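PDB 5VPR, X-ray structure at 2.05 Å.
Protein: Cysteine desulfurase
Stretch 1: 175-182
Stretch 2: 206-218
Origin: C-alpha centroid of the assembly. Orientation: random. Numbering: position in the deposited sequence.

Stretch 1 (175-182) SVNQVSNA
Stretch 2 206-218: IDGAQAAPHFEID

Two parallel strand ends, 175-177 and 206-207, lie side by side and then continue as loops that stay close, the CA atoms of Q178 and G208 5.3 Å apart and those of V179 and Q210 5.4 Å; together the stretches bury 532 Å². In the register V176 pairs with I206 and N177 with D207, the CA atoms 5.3 and 4.4 Å apart. V176 O accepts from D207 N at 3.0 Å, and Q178 N donates to D207 O at 2.9 Å, nearly straight at 172°. CA-H...O contacts of 3.4 Å, I206 CA to V176 O and N177 CA to D207 O, reinforce the ladder.

V176 (chi1 t) and I206 (m, m) share one face of the sheet. Branched at CB, both suit extended backbone (phi/psi -134/139 and -108/120), but they touch only loosely, V176 CB to I206 CD1 at 4.5 Å. The other face carries N177, modelled no further than CB, and D207. With chi1 t, the carboxylate of D207 turns back to its own stretch, where OD1 accepts from A209 N at 2.9 Å and so braces the turn leaving the strand. A211 N and A212 N both donate to G208 O at 2.9 Å, tightening that turn, and 211-213 have helical phi/psi.

After N177 the first stretch bends at Q178 (-72/-37), then extends again at V179 (-130/132). Q178, the residue most covered by the other stretch, reaches across it in an extended t, t conformation with chi3 near 1°. Its CB packs on I206 CG2 at 3.9 Å, while OE1 lies 3.5 Å from A211 CB and 3.8 Å from I217 CD1, buried without a polar partner. NE2 sits near the ring plane of F215, 3.3 Å from CE2, and donates to water 1 at 3.1 Å; that water donates to E216 O at 2.9 Å. A long amide thus combines an aliphatic stem with a polar end.

V179, chi1 t, supplies a compact apolar plug: CG2 lies 3.9 Å from A211 CB and 3.7 Å from F215 CZ, at the ring edge. The small methyl of A211 fits this close packing, and F215 (chi1 43°, chi2 -101°) brings its ring edge to both Q178 and V179. CG1 of V179 meets Q210 CG at 3.8 Å. Q210 bends through t, p, chi3 -118°, and its OE1 accepts a weak 3.4 Å bond from H214 NE2 (chi1 m).

Just past the strands, water 2 links the two backbones, donating to D207 O at 2.7 Å and accepting from V179 N and Q210 N, each at 3.1 Å.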

# COMPACT_ATOMS: atom_id res chain seq x y z
N SER A 175 -1.37 -0.63 -16.01
CA SER A 175 -1.22 -0.28 -14.60
C SER A 175 -2.24 -1.06 -13.79
O SER A 175 -3.45 -0.95 -14.03
CB SER A 175 -1.39 1.22 -14.38
OG SER A 175 -1.33 1.48 -12.99
N VAL A 176 -1.76 -1.82 -12.81
CA VAL A 176 -2.62 -2.67 -11.99
C VAL A 176 -2.23 -2.48 -10.53
O VAL A 176 -1.03 -2.42 -10.21
CB VAL A 176 -2.50 -4.16 -12.40
CG1 VAL A 176 -3.47 -5.02 -11.61
CG2 VAL A 176 -2.74 -4.35 -13.89
N ASN A 177 -3.22 -2.40 -9.64
CA ASN A 177 -2.93 -2.48 -8.21
C ASN A 177 -2.74 -3.94 -7.79
O ASN A 177 -3.49 -4.83 -8.22
CB ASN A 177 -4.04 -1.82 -7.38
N GLN A 178 -1.71 -4.19 -6.99
CA GLN A 178 -1.42 -5.56 -6.58
C GLN A 178 -2.46 -6.06 -5.57
O GLN A 178 -2.87 -7.23 -5.61
CB GLN A 178 -0.01 -5.65 -6.00
CG GLN A 178 0.42 -7.08 -5.62
CD GLN A 178 1.90 -7.18 -5.32
OE1 GLN A 178 2.62 -6.19 -5.39
NE2 GLN A 178 2.37 -8.38 -5.00
N VAL A 179 -2.91 -5.18 -4.68
CA VAL A 179 -3.95 -5.49 -3.71
C VAL A 179 -4.99 -4.38 -3.77
O VAL A 179 -4.64 -3.19 -3.73
CB VAL A 179 -3.40 -5.62 -2.28
CG1 VAL A 179 -4.53 -5.91 -1.29
CG2 VAL A 179 -2.38 -6.72 -2.22
N SER A 180 -6.27 -4.75 -3.85
CA SER A 180 -7.32 -3.74 -3.88
C SER A 180 -7.49 -3.12 -2.49
O SER A 180 -7.44 -3.81 -1.47
CB SER A 180 -8.63 -4.35 -4.38
OG SER A 180 -9.49 -4.70 -3.31
N ASN A 181 -7.68 -1.80 -2.44
CA ASN A 181 -7.71 -1.12 -1.15
C ASN A 181 -9.07 -1.26 -0.46
O ASN A 181 -9.13 -1.26 0.78
CB ASN A 181 -7.36 0.36 -1.32
N ALA A 182 -10.15 -1.39 -1.23
CA ALA A 182 -11.49 -1.47 -0.65
C ALA A 182 -11.76 -2.85 -0.07
O ALA A 182 -12.26 -2.97 1.06
CB ALA A 182 -12.54 -1.13 -1.70
N ILE A 206 3.00 -1.42 -11.44
CA ILE A 206 2.33 -2.07 -10.32
C ILE A 206 2.24 -1.09 -9.16
O ILE A 206 3.26 -0.61 -8.65
CB ILE A 206 3.05 -3.35 -9.89
CG1 ILE A 206 3.19 -4.31 -11.08
CG2 ILE A 206 2.25 -4.03 -8.77
CD1 ILE A 206 1.85 -4.85 -11.56
N ASP A 207 1.02 -0.79 -8.74
CA ASP A 207 0.74 -0.07 -7.49
C ASP A 207 0.74 -1.08 -6.34
O ASP A 207 -0.20 -1.87 -6.20
CB ASP A 207 -0.59 0.65 -7.64
CG ASP A 207 -1.11 1.28 -6.34
OD1 ASP A 207 -0.56 1.07 -5.23
OD2 ASP A 207 -2.13 1.99 -6.47
N GLY A 208 1.80 -1.07 -5.54
CA GLY A 208 1.91 -1.99 -4.42
C GLY A 208 1.64 -1.35 -3.06
O GLY A 208 2.05 -1.89 -2.02
N ALA A 209 0.91 -0.22 -3.05
CA ALA A 209 0.70 0.49 -1.78
C ALA A 209 0.06 -0.41 -0.73
O ALA A 209 0.45 -0.38 0.45
CB ALA A 209 -0.16 1.74 -2.00
N GLN A 210 -0.90 -1.24 -1.13
CA GLN A 210 -1.56 -2.12 -0.18
C GLN A 210 -0.90 -3.49 -0.10
O GLN A 210 -1.33 -4.34 0.68
CB GLN A 210 -3.05 -2.26 -0.54
CG GLN A 210 -3.94 -2.69 0.62
CD GLN A 210 -3.82 -1.76 1.83
OE1 GLN A 210 -3.40 -2.18 2.91
NE2 GLN A 210 -4.18 -0.49 1.63
N ALA A 211 0.14 -3.72 -0.90
CA ALA A 211 0.87 -4.97 -0.87
C ALA A 211 2.11 -4.90 0.01
O ALA A 211 2.36 -5.83 0.79
CB ALA A 211 1.27 -5.40 -2.29
N ALA A 212 2.89 -3.82 -0.09
CA ALA A 212 4.15 -3.74 0.64
C ALA A 212 4.04 -3.89 2.15
O ALA A 212 5.01 -4.38 2.76
CB ALA A 212 4.85 -2.41 0.29
N PRO A 213 2.95 -3.48 2.83
CA PRO A 213 2.87 -3.71 4.28
C PRO A 213 2.61 -5.16 4.66
O PRO A 213 2.72 -5.49 5.84
CB PRO A 213 1.69 -2.82 4.74
CG PRO A 213 1.45 -1.88 3.63
CD PRO A 213 1.85 -2.62 2.37
N HIS A 214 2.26 -6.03 3.71
CA HIS A 214 1.65 -7.30 4.06
C HIS A 214 2.39 -8.55 3.60
O HIS A 214 2.28 -9.58 4.26
CB HIS A 214 0.21 -7.35 3.52
CG HIS A 214 -0.67 -6.35 4.18
ND1 HIS A 214 -1.00 -6.42 5.51
CD2 HIS A 214 -1.24 -5.21 3.71
CE1 HIS A 214 -1.77 -5.40 5.83
NE2 HIS A 214 -1.93 -4.65 4.76
N PHE A 215 3.13 -8.50 2.50
CA PHE A 215 3.90 -9.68 2.13
C PHE A 215 5.11 -9.27 1.31
O PHE A 215 5.20 -8.15 0.80
CB PHE A 215 3.06 -10.71 1.36
CG PHE A 215 2.16 -10.12 0.32
CD1 PHE A 215 0.81 -9.94 0.59
CD2 PHE A 215 2.65 -9.76 -0.92
CE1 PHE A 215 -0.04 -9.41 -0.35
CE2 PHE A 215 1.81 -9.22 -1.88
CZ PHE A 215 0.46 -9.05 -1.60
N GLU A 216 6.05 -10.20 1.21
CA GLU A 216 7.35 -9.89 0.64
C GLU A 216 7.24 -9.52 -0.83
O GLU A 216 6.46 -10.11 -1.58
CB GLU A 216 8.31 -11.07 0.81
CG GLU A 216 9.66 -10.87 0.12
CD GLU A 216 10.72 -11.85 0.57
OE1 GLU A 216 10.64 -12.32 1.73
OE2 GLU A 216 11.64 -12.14 -0.24
N ILE A 217 8.03 -8.53 -1.24
CA ILE A 217 8.08 -8.05 -2.62
C ILE A 217 9.45 -8.39 -3.19
O ILE A 217 10.48 -8.12 -2.56
CB ILE A 217 7.82 -6.53 -2.68
CG1 ILE A 217 6.46 -6.17 -2.09
CG2 ILE A 217 8.01 -6.01 -4.11
CD1 ILE A 217 5.29 -6.85 -2.76
N ASP A 218 9.47 -8.95 -4.40
CA ASP A 218 10.70 -9.20 -5.16
C ASP A 218 10.44 -8.70 -6.58
O ASP A 218 9.89 -9.43 -7.41
CB ASP A 218 11.09 -10.69 -5.15
CG ASP A 218 12.45 -10.97 -5.81
OD1 ASP A 218 12.92 -10.18 -6.66
OD2 ASP A 218 13.06 -12.01 -5.47
O HOH W 1 4.95 -9.91 -4.08
O HOH W 2 -1.47 -2.54 -3.89